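Local coordinates for protein diaminopimelate decarboxylase (Methanocaldococcus jannaschii, PDB 1TWI) that catalyses the pyridoxal 5'-phosphate-dependent decarboxylation of meso-diaminopimelate to L-lysine, the closing step of lysine biosynthesis, at residues A[326-329]-A[330-334]; A[416-419]-A[420-424]; A[361-364]-A[365-368]; A[22-25]-A[26-30]; A[171-174]-A[175-179]. All coordinates share one frame; numbering follows the deposited sequence.

Interaction 1: A[326-329]-A[330-334]; sequences DMMR and PAMYE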
loop_
_atom_site.group_PDB
_atom_site.type_symbol
_atom_site.label_atom_id
_atom_site.label_comp_id
_atom_site.label_asym_id
_atom_site.label_seq_id
_atom_site.Cartn_x
_atom_site.Cartn_y
_atom_site.Cartn_z
ATOM N N ASP A 326 2.744 5.499 6.054
ATOM C CA ASP A 326 3.291 4.943 7.322
ATOM C C ASP A 326 2.414 3.790 7.876
ATOM O O ASP A 326 2.918 2.874 8.557
ATOM C CB ASP A 326 3.341 6.031 8.428
ATOM C CG ASP A 326 4.128 7.274 8.003
ATOM O OD1 ASP A 326 5.308 7.120 7.623
ATOM O OD2 ASP A 326 3.569 8.390 8.053
ATOM N N MET A 327 1.112 3.863 7.616
ATOM C CA MET A 327 0.160 2.907 8.176
ATOM C C MET A 327 -1.060 2.983 7.265
ATOM O O MET A 327 -1.849 3.930 7.329
ATOM C CB MET A 327 -0.194 3.336 9.588
ATOM C CG MET A 327 -0.620 2.151 10.483
ATOM S SD MET A 327 -2.339 1.606 10.233
ATOM C CE MET A 327 -3.290 2.975 11.147
ATOM N N MET A 328 -1.192 1.969 6.423
ATOM C CA MET A 328 -2.206 1.927 5.382
ATOM C C MET A 328 -3.593 1.416 5.736
ATOM O O MET A 328 -4.486 1.489 4.872
ATOM C CB MET A 328 -1.693 1.050 4.234
ATOM C CG MET A 328 -0.442 1.608 3.531
ATOM S SD MET A 328 -0.987 2.901 2.353
ATOM C CE MET A 328 -1.507 1.756 1.021
ATOM N N ARG A 329 -3.804 0.922 6.956
ATOM C CA ARG A 329 -5.117 0.284 7.227
ATOM C C ARG A 329 -6.353 1.150 7.028
ATOM O O ARG A 329 -7.294 0.729 6.361
ATOM C CB ARG A 329 -5.189 -0.377 8.620
ATOM C CG ARG A 329 -4.223 -1.514 8.885
ATOM C CD ARG A 329 -4.697 -2.224 10.199
ATOM N NE ARG A 329 -5.867 -3.047 9.949
ATOM C CZ ARG A 329 -7.052 -2.968 10.560
ATOM N NH1 ARG A 329 -7.329 -2.093 11.510
ATOM N NH2 ARG A 329 -7.987 -3.830 10.199
ATOM N N PRO A 330 -6.383 2.350 7.621
ATOM C CA PRO A 330 -7.589 3.173 7.402
ATOM C C PRO A 330 -7.809 3.555 5.931
ATOM O O PRO A 330 -8.937 3.423 5.418
ATOM C CB PRO A 330 -7.357 4.408 8.279
ATOM C CG PRO A 330 -6.443 3.874 9.422
ATOM C CD PRO A 330 -5.471 2.979 8.602
ATOM N N ALA A 331 -6.767 4.029 5.239
ATOM C CA ALA A 331 -6.931 4.403 3.841
ATOM C C ALA A 331 -7.371 3.257 2.919
ATOM O O ALA A 331 -8.221 3.423 2.019
ATOM C CB ALA A 331 -5.641 5.050 3.312
ATOM N N MET A 332 -6.835 2.078 3.172
ATOM C CA MET A 332 -7.118 0.918 2.384
ATOM C C MET A 332 -8.418 0.162 2.696
ATOM O O MET A 332 -9.076 -0.344 1.783
ATOM C CB MET A 332 -5.944 -0.029 2.562
ATOM C CG MET A 332 -5.862 -1.131 1.598
ATOM S SD MET A 332 -4.105 -1.605 1.580
ATOM C CE MET A 332 -4.328 -3.111 0.595
ATOM N N TYR A 333 -8.786 0.087 3.978
ATOM C CA TYR A 333 -9.939 -0.706 4.360
ATOM C C TYR A 333 -10.996 0.071 5.118
ATOM O O TYR A 333 -11.991 -0.513 5.527
ATOM C CB TYR A 333 -9.490 -1.889 5.266
ATOM C CG TYR A 333 -8.319 -2.759 4.772
ATOM C CD1 TYR A 333 -8.507 -3.775 3.817
ATOM C CD2 TYR A 333 -7.023 -2.571 5.269
ATOM C CE1 TYR A 333 -7.420 -4.580 3.364
ATOM C CE2 TYR A 333 -5.926 -3.372 4.820
ATOM C CZ TYR A 333 -6.143 -4.367 3.873
ATOM O OH TYR A 333 -5.087 -5.170 3.443
ATOM N N GLU A 334 -10.764 1.366 5.295
ATOM C CA GLU A 334 -11.611 2.260 6.077
ATOM C C GLU A 334 -11.726 1.652 7.464
ATOM O O GLU A 334 -12.735 1.769 8.147
ATOM C CB GLU A 334 -12.996 2.439 5.450
ATOM C CG GLU A 334 -13.229 3.915 5.136
ATOM C CD GLU A 334 -14.546 4.182 4.427
ATOM O OE1 GLU A 334 -15.582 4.341 5.134
ATOM O OE2 GLU A 334 -14.538 4.213 3.159
HETATM O O HOH W 1 -4.263 4.938 6.474
#
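Met328 and Arg329 hand the chain over to the short helix 329-333, and their carbonyls take its first backbone bonds: Met332 N gives to Met328 O at 3.0 Å, and Tyr333 N gives to Arg329 O at 2.9 Å. At the far end Glu334 leaves the helix with a positive phi of 56°. A water spans the entry, donating to Met327 O and accepting from Ala331 N. Before the first turn, the side chain of Met327 doubles back. Its CG lies opposite the backbone N (chi1 -153°) and the chain then bends at both chi2 and chi3, which carries the sulfur round to receive a weak capping bond from Arg329 N, 3.7 Å from Met327 SD. The side chain crosses that of Pro330 at about a right angle, and its terminal methyl makes a tight fit, Met327 CE 3.4 Å from Pro330 CD. One turn on, Met328 CE approaches Met332 SD to 4.3 Å; Met328 also packs on Met332 of the second subunit, and Met332 on Met328 of that subunit. The Tyr333 ring turns an edge to Arg329 O, with CD2 3.5 Å from that oxygen, while Met332 CG sits 3.8 Å above the centre of one face. Arg329 points away from residues 330-334 overall, bends at chi3 and makes a cation-pi contact with Tyr255. Arg329 and Tyr333 both line the pocket holding the product lysine and are inferred substrate-binding residues, so this capped helix at the dimer interface forms part of the active-site wall.

Interaction 2: A[416-419]-A[420-424]; sequences ERET and YADLI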
loop_
_atom_site.group_PDB
_atom_site.type_symbol
_atom_site.label_atom_id
_atom_site.label_comp_id
_atom_site.label_asym_id
_atom_site.label_seq_id
_atom_site.Cartn_x
_atom_site.Cartn_y
_atom_site.Cartn_z
ATOM N N GLU A 416 15.372 2.361 11.588
ATOM C CA GLU A 416 15.787 3.746 11.348
ATOM C C GLU A 416 14.891 4.318 10.275
ATOM O O GLU A 416 14.321 3.581 9.441
ATOM C CB GLU A 416 17.256 3.778 10.898
ATOM C CG GLU A 416 17.889 5.140 10.788
ATOM C CD GLU A 416 17.694 6.041 11.999
ATOM O OE1 GLU A 416 16.623 6.643 12.053
ATOM O OE2 GLU A 416 18.597 6.149 12.868
ATOM N N ARG A 417 14.740 5.635 10.252
ATOM C CA ARG A 417 13.880 6.183 9.223
ATOM C C ARG A 417 14.610 6.317 7.905
ATOM O O ARG A 417 15.839 6.231 7.845
ATOM C CB ARG A 417 13.335 7.566 9.615
ATOM C CG ARG A 417 14.378 8.601 9.868
ATOM C CD ARG A 417 13.636 9.977 10.017
ATOM N NE ARG A 417 12.623 9.952 11.074
ATOM C CZ ARG A 417 12.801 10.452 12.295
ATOM N NH1 ARG A 417 13.984 11.031 12.614
ATOM N NH2 ARG A 417 11.806 10.381 13.191
ATOM N N GLU A 418 13.861 6.549 6.849
ATOM C CA GLU A 418 14.484 6.746 5.544
ATOM C C GLU A 418 14.655 8.262 5.267
ATOM O O GLU A 418 13.730 9.054 5.537
ATOM C CB GLU A 418 13.592 6.114 4.443
ATOM C CG GLU A 418 13.732 4.578 4.417
ATOM C CD GLU A 418 12.741 3.922 3.507
ATOM O OE1 GLU A 418 11.559 4.292 3.557
ATOM O OE2 GLU A 418 13.162 3.013 2.750
ATOM N N THR A 419 15.808 8.663 4.726
ATOM C CA THR A 419 16.063 10.078 4.396
ATOM C C THR A 419 15.698 10.317 2.960
ATOM O O THR A 419 15.311 9.370 2.247
ATOM C CB THR A 419 17.589 10.458 4.481
ATOM O OG1 THR A 419 18.306 9.690 3.497
ATOM C CG2 THR A 419 18.139 10.134 5.889
ATOM N N TYR A 420 15.763 11.589 2.555
ATOM C CA TYR A 420 15.502 11.917 1.154
ATOM C C TYR A 420 16.483 11.101 0.299
ATOM O O TYR A 420 16.102 10.616 -0.772
ATOM C CB TYR A 420 15.710 13.435 0.864
ATOM C CG TYR A 420 14.685 14.332 1.547
ATOM C CD1 TYR A 420 13.383 13.893 1.770
ATOM C CD2 TYR A 420 15.024 15.594 2.008
ATOM C CE1 TYR A 420 12.433 14.689 2.457
ATOM C CE2 TYR A 420 14.076 16.416 2.682
ATOM C CZ TYR A 420 12.787 15.939 2.898
ATOM O OH TYR A 420 11.882 16.728 3.581
ATOM N N ALA A 421 17.734 10.916 0.773
ATOM C CA ALA A 421 18.716 10.164 -0.019
ATOM C C ALA A 421 18.271 8.718 -0.176
ATOM O O ALA A 421 18.546 8.066 -1.212
ATOM C CB ALA A 421 20.195 10.240 0.649
ATOM N N ASP A 422 17.585 8.176 0.837
ATOM C CA ASP A 422 17.139 6.793 0.691
ATOM C C ASP A 422 16.024 6.636 -0.384
ATOM O O ASP A 422 15.865 5.556 -0.984
ATOM C CB ASP A 422 16.563 6.255 2.030
ATOM C CG ASP A 422 17.628 5.943 3.070
ATOM O OD1 ASP A 422 18.509 5.134 2.796
ATOM O OD2 ASP A 422 17.557 6.466 4.189
ATOM N N LEU A 423 15.217 7.684 -0.577
ATOM C CA LEU A 423 14.099 7.625 -1.509
ATOM C C LEU A 423 14.571 7.279 -2.921
ATOM O O LEU A 423 13.866 6.570 -3.643
ATOM C CB LEU A 423 13.366 8.963 -1.567
ATOM C CG LEU A 423 12.649 9.372 -0.253
ATOM C CD1 LEU A 423 12.096 10.816 -0.391
ATOM C CD2 LEU A 423 11.509 8.361 -0.013
ATOM N N ILE A 424 15.742 7.790 -3.306
ATOM C CA ILE A 424 16.275 7.536 -4.657
ATOM C C ILE A 424 17.461 6.597 -4.670
ATOM O O ILE A 424 18.174 6.483 -5.688
ATOM C CB ILE A 424 16.704 8.881 -5.368
ATOM C CG1 ILE A 424 17.723 9.637 -4.466
ATOM C CG2 ILE A 424 15.444 9.785 -5.672
ATOM C CD1 ILE A 424 18.297 10.862 -5.087
#
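Thr419 and Asp422 bond to each other reciprocally across the start of the short helix 420-423. The threonine hydroxyl sits between its own backbone N and carbonyl carbon (chi1 63°), turned over the first turn, where Thr419 OG1 accepts from Asp422 N at 3.1 Å. Asp422 answers with its carboxylate: CG stands opposite the carbonyl carbon, beside the backbone N (chi1 -74°), so the group swings back toward the chain before the helix. There Asp422 OD2 accepts a hydrogen bond from Thr419 N at 2.9 Å, on the lone pair directed away from OD1, in a bond of 168° that is close to straight. The same carboxylate oxygen also carries a salt bridge to Lys426 of the second subunit, which makes the cap part of the dimer contact. Behind these side chains the backbone bond Leu423 N to Thr419 O, 3.3 Å, closes the turn. Glu418 lays its CB against Asp422 CB at 3.8 Å, then runs out extended to a salt bridge with Arg400; the two carboxylates stay well separated, Glu418 OE2 being 5.8 Å from Asp422 OD1. Tyr420 turns the other way, and its ring meets that of Tyr96 of the second subunit. With the N-cap side chain bonded to the third helical residue's N-H and that residue's side chain bonded back to the N-cap N-H, this is a capping box.

Interaction 3: A[361-364]-A[365-368]; sequences SDVF and GRDR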
loop_
_atom_site.group_PDB
_atom_site.type_symbol
_atom_site.label_atom_id
_atom_site.label_comp_id
_atom_site.label_asym_id
_atom_site.label_seq_id
_atom_site.Cartn_x
_atom_site.Cartn_y
_atom_site.Cartn_z
ATOM N N SER A 361 -8.423 9.446 0.769
ATOM C CA SER A 361 -8.555 8.393 1.737
ATOM C C SER A 361 -7.463 8.435 2.821
ATOM O O SER A 361 -7.483 7.569 3.681
ATOM C CB SER A 361 -8.441 7.074 1.029
ATOM O OG SER A 361 -7.127 7.002 0.474
ATOM N N ASP A 362 -6.496 9.374 2.734
ATOM C CA ASP A 362 -5.456 9.478 3.764
ATOM C C ASP A 362 -6.048 10.245 4.984
ATOM O O ASP A 362 -5.719 11.403 5.262
ATOM C CB ASP A 362 -4.179 10.184 3.218
ATOM C CG ASP A 362 -3.171 10.507 4.336
ATOM O OD1 ASP A 362 -2.921 9.636 5.202
ATOM O OD2 ASP A 362 -2.642 11.624 4.364
ATOM N N VAL A 363 -6.903 9.543 5.712
ATOM C CA VAL A 363 -7.600 10.054 6.878
ATOM C C VAL A 363 -7.540 8.899 7.893
ATOM O O VAL A 363 -7.930 7.757 7.575
ATOM C CB VAL A 363 -9.090 10.354 6.501
ATOM C CG1 VAL A 363 -9.929 10.652 7.761
ATOM C CG2 VAL A 363 -9.150 11.555 5.514
ATOM N N PHE A 364 -7.063 9.169 9.094
ATOM C CA PHE A 364 -6.977 8.106 10.105
ATOM C C PHE A 364 -8.282 7.895 10.893
ATOM O O PHE A 364 -8.499 6.827 11.449
ATOM C CB PHE A 364 -5.845 8.420 11.106
ATOM C CG PHE A 364 -4.466 8.269 10.512
ATOM C CD1 PHE A 364 -3.929 6.996 10.277
ATOM C CD2 PHE A 364 -3.727 9.395 10.141
ATOM C CE1 PHE A 364 -2.652 6.856 9.667
ATOM C CE2 PHE A 364 -2.469 9.270 9.536
ATOM C CZ PHE A 364 -1.932 7.997 9.297
ATOM N N GLY A 365 -9.125 8.915 10.976
ATOM C CA GLY A 365 -10.367 8.743 11.728
ATOM C C GLY A 365 -11.235 9.970 11.536
ATOM O O GLY A 365 -10.734 11.090 11.327
ATOM N N ARG A 366 -12.545 9.779 11.616
ATOM C CA ARG A 366 -13.492 10.878 11.428
ATOM C C ARG A 366 -14.424 11.032 12.662
ATOM O O ARG A 366 -14.779 10.040 13.338
ATOM C CB ARG A 366 -14.339 10.582 10.182
ATOM C CG ARG A 366 -13.573 10.548 8.871
ATOM C CD ARG A 366 -14.489 10.079 7.729
ATOM N NE ARG A 366 -13.919 10.325 6.389
ATOM C CZ ARG A 366 -12.970 9.578 5.802
ATOM N NH1 ARG A 366 -12.449 8.515 6.416
ATOM N NH2 ARG A 366 -12.542 9.881 4.574
ATOM N N ASP A 367 -14.783 12.276 12.963
ATOM C CA ASP A 367 -15.680 12.544 14.064
ATOM C C ASP A 367 -15.247 11.872 15.345
ATOM O O ASP A 367 -16.032 11.195 15.983
ATOM C CB ASP A 367 -17.077 12.087 13.664
ATOM C CG ASP A 367 -17.544 12.762 12.376
ATOM O OD1 ASP A 367 -18.228 12.114 11.576
ATOM O OD2 ASP A 367 -17.206 13.951 12.142
ATOM N N ARG A 368 -13.979 12.036 15.711
ATOM C CA ARG A 368 -13.485 11.447 16.930
ATOM C C ARG A 368 -13.466 12.450 18.064
ATOM O O ARG A 368 -13.056 13.595 17.887
ATOM C CB ARG A 368 -12.052 10.935 16.707
ATOM C CG ARG A 368 -11.973 9.916 15.562
ATOM C CD ARG A 368 -12.811 8.600 15.841
ATOM N NE ARG A 368 -12.405 7.592 14.867
ATOM C CZ ARG A 368 -11.373 6.758 15.014
ATOM N NH1 ARG A 368 -10.632 6.791 16.116
ATOM N NH2 ARG A 368 -11.079 5.890 14.043
HETATM O O HOH W 2 -9.738 6.707 5.551
#
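Val363 has CG1 opposite its backbone N (chi1 170°), beside the carbonyl carbon, which turns that methyl toward the residues that follow. Arg366 starts with CG opposite its carbonyl carbon (chi1 -65°) and then runs extended from CG to NE, long enough to bring its guanidinium back over the valine. Both sit on strand 363-371, the second arm of a beta hairpin with strand 348-354, and the strand is interrupted twice: Phe364 and Gly365 together face Ile353 in a classic beta bulge, and Asp367 and Arg368 face Val351 in a G1 bulge. Between the two bulges the arginine folds across the valine at about a right angle. Val363 CG1 lies over one face of the guanidinium, toward its rim, 3.6 Å from Arg366 NH1, and Val363 CG2 comes to 3.9 Å of Arg366 NH2. The aliphatic part joins in too, with Arg366 CG 3.8 Å from Val363 CG1. Phe364 sends its ring away from this pair, onto Pro330 of helix 329-333 and Ile339. Arg368 bends at chi2 and comes no nearer than 3.8 Å, from its NH2 to Phe364 O, while its NH1 is hydrogen-bonded to His337 O. Upstream, Asp362 is the centre of an inverse gamma turn, and its OD2 forms a salt bridge with Lys179 of the second subunit. A water lies in the plane of the Arg366 guanidinium, at its edge: it is 2.9 Å from Val363 O and accepts a weak bond from Arg366 NH1 at 3.4 Å.

Interaction 4: A[22-25]-A[26-30]; sequences IELA and EKFGT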
loop_
_atom_site.group_PDB
_atom_site.type_symbol
_atom_site.label_atom_id
_atom_site.label_comp_id
_atom_site.label_asym_id
_atom_site.label_seq_id
_atom_site.Cartn_x
_atom_site.Cartn_y
_atom_site.Cartn_z
ATOM N N ILE A 22 4.940 11.414 24.743
ATOM C CA ILE A 22 5.323 12.708 24.164
ATOM C C ILE A 22 6.848 12.843 24.173
ATOM O O ILE A 22 7.435 13.346 23.208
ATOM C CB ILE A 22 4.667 13.877 24.941
ATOM C CG1 ILE A 22 3.151 13.856 24.681
ATOM C CG2 ILE A 22 5.191 15.239 24.399
ATOM C CD1 ILE A 22 2.385 14.746 25.638
ATOM N N GLU A 23 7.488 12.403 25.252
ATOM C CA GLU A 23 8.963 12.461 25.318
ATOM C C GLU A 23 9.577 11.525 24.284
ATOM O O GLU A 23 10.638 11.811 23.757
ATOM C CB GLU A 23 9.477 12.123 26.712
ATOM C CG GLU A 23 9.127 13.229 27.727
ATOM C CD GLU A 23 9.764 12.993 29.085
ATOM O OE1 GLU A 23 10.401 11.919 29.296
ATOM O OE2 GLU A 23 9.631 13.889 29.935
ATOM N N LEU A 24 8.911 10.415 23.986
ATOM C CA LEU A 24 9.423 9.519 22.962
ATOM C C LEU A 24 9.368 10.252 21.612
ATOM O O LEU A 24 10.354 10.208 20.809
ATOM C CB LEU A 24 8.603 8.237 22.883
ATOM C CG LEU A 24 8.739 7.193 24.000
ATOM C CD1 LEU A 24 7.775 6.043 23.720
ATOM C CD2 LEU A 24 10.133 6.669 24.081
ATOM N N ALA A 25 8.247 10.935 21.369
ATOM C CA ALA A 25 8.082 11.690 20.120
ATOM C C ALA A 25 9.155 12.783 20.019
ATOM O O ALA A 25 9.700 13.051 18.925
ATOM C CB ALA A 25 6.731 12.313 20.061
ATOM N N GLU A 26 9.473 13.383 21.168
ATOM C CA GLU A 26 10.508 14.426 21.222
ATOM C C GLU A 26 11.943 13.906 21.015
ATOM O O GLU A 26 12.747 14.514 20.315
ATOM C CB GLU A 26 10.455 15.189 22.551
ATOM C CG GLU A 26 9.203 16.081 22.648
ATOM C CD GLU A 26 9.021 16.717 24.037
ATOM O OE1 GLU A 26 7.981 17.387 24.251
ATOM O OE2 GLU A 26 9.911 16.540 24.894
ATOM N N LYS A 27 12.259 12.785 21.611
ATOM C CA LYS A 27 13.582 12.282 21.454
ATOM C C LYS A 27 13.824 11.641 20.079
ATOM O O LYS A 27 14.872 11.870 19.455
ATOM C CB LYS A 27 13.843 11.280 22.554
ATOM C CG LYS A 27 15.127 10.480 22.419
ATOM C CD LYS A 27 15.347 9.667 23.689
ATOM C CE LYS A 27 16.505 8.708 23.526
ATOM N NZ LYS A 27 16.807 8.028 24.830
ATOM N N PHE A 28 12.837 10.891 19.574
ATOM C CA PHE A 28 13.034 10.172 18.317
ATOM C C PHE A 28 12.402 10.785 17.060
ATOM O O PHE A 28 12.690 10.318 15.959
ATOM C CB PHE A 28 12.569 8.715 18.468
ATOM C CG PHE A 28 13.342 7.929 19.479
ATOM C CD1 PHE A 28 14.570 7.317 19.132
ATOM C CD2 PHE A 28 12.859 7.780 20.796
ATOM C CE1 PHE A 28 15.295 6.563 20.080
ATOM C CE2 PHE A 28 13.572 7.045 21.747
ATOM C CZ PHE A 28 14.790 6.430 21.398
ATOM N N GLY A 29 11.589 11.826 17.213
ATOM C CA GLY A 29 10.962 12.456 16.071
ATOM C C GLY A 29 9.655 11.778 15.712
ATOM O O GLY A 29 9.369 10.681 16.202
ATOM N N THR A 30 8.841 12.434 14.904
ATOM C CA THR A 30 7.564 11.863 14.456
ATOM C C THR A 30 7.572 11.860 12.898
ATOM O O THR A 30 8.269 12.665 12.306
ATOM C CB THR A 30 6.378 12.738 14.956
ATOM O OG1 THR A 30 6.702 14.108 14.761
ATOM C CG2 THR A 30 6.139 12.532 16.446
#
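Leu24 overlaps Phe28 one turn further along the helix, its CD2 4.2 Å from Phe28 CE2 with the side chains at a slant to each other. Both lean on Val411 of strand 410-415. The phenyl ring also turns an edge to Leu24 O, 3.5 Å from Phe28 CD2, and carries Lys27 CG over one face near the rim. On the more exposed side Glu26, with CG opposite its carbonyl carbon (chi1 -70°) and the rest extended, runs back along the helix so that OE1 lies 3.5 Å from Ile22 CG2. The backbone bonds Glu26 N to Ile22 O, Lys27 N to Glu23 O and Phe28 N to Leu24 O are regular. The last, Gly29 N to Ala25 O at 2.8 Å, is more bent (130°), with the donor well above the carbonyl plane. Gly29 then leaves the helix with phi 87°, and its own buried O has no partner in the model. Beyond it Thr30 CG2 packs back on Ala25 CB at 3.7 Å, while Thr30 OG1 is hydrogen-bonded to Asp321 OD2. This is the C-terminal end of helix 21-28, ending at a glycine of positive phi and packed on the beta-sheet domain.

Interaction 5: A[171-174]-A[175-179]; sequences ISTG and LKKNK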
loop_
_atom_site.group_PDB
_atom_site.type_symbol
_atom_site.label_atom_id
_atom_site.label_comp_id
_atom_site.label_asym_id
_atom_site.label_seq_id
_atom_site.Cartn_x
_atom_site.Cartn_y
_atom_site.Cartn_z
ATOM N N ILE A 171 -17.349 -17.435 5.148
ATOM C CA ILE A 171 -16.135 -18.244 5.223
ATOM C C ILE A 171 -16.075 -19.180 4.024
ATOM O O ILE A 171 -15.046 -19.342 3.366
ATOM C CB ILE A 171 -16.123 -19.094 6.493
ATOM C CG1 ILE A 171 -16.089 -18.153 7.710
ATOM C CG2 ILE A 171 -14.912 -20.046 6.466
ATOM C CD1 ILE A 171 -14.890 -17.245 7.742
ATOM N N SER A 172 -17.224 -19.772 3.755
ATOM C CA SER A 172 -17.391 -20.709 2.665
ATOM C C SER A 172 -17.095 -20.073 1.308
ATOM O O SER A 172 -16.408 -20.653 0.455
ATOM C CB SER A 172 -18.839 -21.226 2.679
ATOM O OG SER A 172 -19.083 -21.994 1.533
ATOM N N THR A 173 -17.634 -18.882 1.097
ATOM C CA THR A 173 -17.440 -18.199 -0.175
ATOM C C THR A 173 -15.946 -17.917 -0.370
ATOM O O THR A 173 -15.409 -18.076 -1.472
ATOM C CB THR A 173 -18.257 -16.910 -0.204
ATOM O OG1 THR A 173 -19.649 -17.257 -0.374
ATOM C CG2 THR A 173 -17.812 -16.008 -1.362
ATOM N N GLY A 174 -15.280 -17.552 0.720
ATOM C CA GLY A 174 -13.839 -17.278 0.679
ATOM C C GLY A 174 -13.069 -18.535 0.310
ATOM O O GLY A 174 -12.217 -18.510 -0.580
ATOM N N LEU A 175 -13.361 -19.647 0.962
ATOM C CA LEU A 175 -12.634 -20.869 0.656
ATOM C C LEU A 175 -12.823 -21.349 -0.783
ATOM O O LEU A 175 -11.915 -21.976 -1.344
ATOM C CB LEU A 175 -13.039 -22.005 1.604
ATOM C CG LEU A 175 -12.586 -21.787 3.037
ATOM C CD1 LEU A 175 -13.294 -22.792 3.947
ATOM C CD2 LEU A 175 -11.036 -21.910 3.118
ATOM N N LYS A 176 -14.001 -21.069 -1.370
ATOM C CA LYS A 176 -14.287 -21.543 -2.709
ATOM C C LYS A 176 -13.861 -20.611 -3.810
ATOM O O LYS A 176 -13.462 -21.051 -4.881
ATOM C CB LYS A 176 -15.784 -21.823 -2.860
ATOM C CG LYS A 176 -16.226 -23.066 -2.125
ATOM C CD LYS A 176 -17.755 -23.158 -2.118
ATOM C CE LYS A 176 -18.249 -24.530 -1.635
ATOM N NZ LYS A 176 -17.764 -25.682 -2.459
ATOM N N LYS A 177 -13.923 -19.316 -3.551
ATOM C CA LYS A 177 -13.615 -18.351 -4.597
ATOM C C LYS A 177 -12.211 -17.784 -4.577
ATOM O O LYS A 177 -11.805 -17.173 -5.539
ATOM C CB LYS A 177 -14.593 -17.161 -4.526
ATOM C CG LYS A 177 -16.028 -17.493 -4.998
ATOM C CD LYS A 177 -16.903 -16.239 -5.044
ATOM C CE LYS A 177 -18.385 -16.556 -5.346
ATOM N NZ LYS A 177 -19.172 -15.238 -5.391
ATOM N N ASN A 178 -11.465 -17.972 -3.495
ATOM C CA ASN A 178 -10.151 -17.328 -3.438
ATOM C C ASN A 178 -9.138 -18.217 -4.097
ATOM O O ASN A 178 -9.432 -19.395 -4.451
ATOM C CB ASN A 178 -9.802 -16.999 -1.975
ATOM C CG ASN A 178 -10.690 -15.894 -1.407
ATOM O OD1 ASN A 178 -10.960 -15.844 -0.197
ATOM N ND2 ASN A 178 -11.125 -14.984 -2.274
ATOM N N LYS A 179 -7.923 -17.684 -4.237
ATOM C CA LYS A 179 -6.899 -18.411 -4.978
ATOM C C LYS A 179 -6.233 -19.516 -4.181
ATOM O O LYS A 179 -5.558 -20.347 -4.769
ATOM C CB LYS A 179 -5.825 -17.414 -5.448
ATOM C CG LYS A 179 -5.076 -16.735 -4.269
ATOM C CD LYS A 179 -4.053 -15.662 -4.793
ATOM C CE LYS A 179 -3.303 -15.016 -3.631
ATOM N NZ LYS A 179 -2.308 -13.962 -4.071
#
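Ile171 and Leu175 lie side by side, one turn apart and pointing the same way, with Ile171 CG2 4.1 Å from Leu175 CD1. On another side of the helix Thr173 and Lys177 do likewise: Thr173 CG2 stands opposite its backbone N, beside the carbonyl carbon, and meets the lysine, extended beyond CG, at Lys177 CD, 3.8 Å away. Lys176 passes Ser172 more loosely, its CD 4.1 Å from Ser172 OG, before bending at chi4 toward a weak, long ion pair with Glu185. Asn178 has CG opposite its carbonyl carbon (chi1 -69°), and the end of its side chain curls back beside Gly174 O; the modelled OD1 faces that oxygen, acceptor to acceptor, so which amide atom lies there is doubtful. Gly174 O accepts a hydrogen bond from Asn178 N at 3.1 Å. All this sits on the end of helix 169-177, the helical link of a beta-alpha-beta unit between strands 153-160 and 182-183, in the pyridoxal-binding TIM-barrel domain. Regular backbone bonds set the spacing of the side chains: Leu175 N to Ile171 O is 3.0 Å, Lys177 N to Thr173 O 2.8 Å, and Lys176 N reaches both Ser172 O and, weakly, Thr173 O. Further out, Thr173 OG1 is hydrogen-bonded to Pro169 O, and Leu175 rests on Pro161 and Val163. Past the helix, Lys179 crosses to the second subunit, where its NZ makes hydrogen bonds to Gly355 O and Leu357 O of that chain.

Overall arrangement
From the N terminus the order is interaction 4, 5, 1, 3, 2. Each joins adjoining segments, so none encloses a loop, and none nests in or crosses another; four lie at helix ends and interaction 3 on a bulged strand. Interaction 4 ends helix 21-28 beside the beta-sheet domain, and Arg417 of interaction 2 reaches back to it, NH2 to Phe28 O, joining parts of the chain far apart in sequence. Interaction 5 lies in the TIM barrel, its centre about 44 Å from that of interaction 4. Interactions 1 and 3 touch directly: Ala331 and Pro330 pack on 361-364. Across the dimer, Lys179 of interaction 5 pairs with Asp362 of interaction 3 in the second subunit, linking barrel to sheet domain.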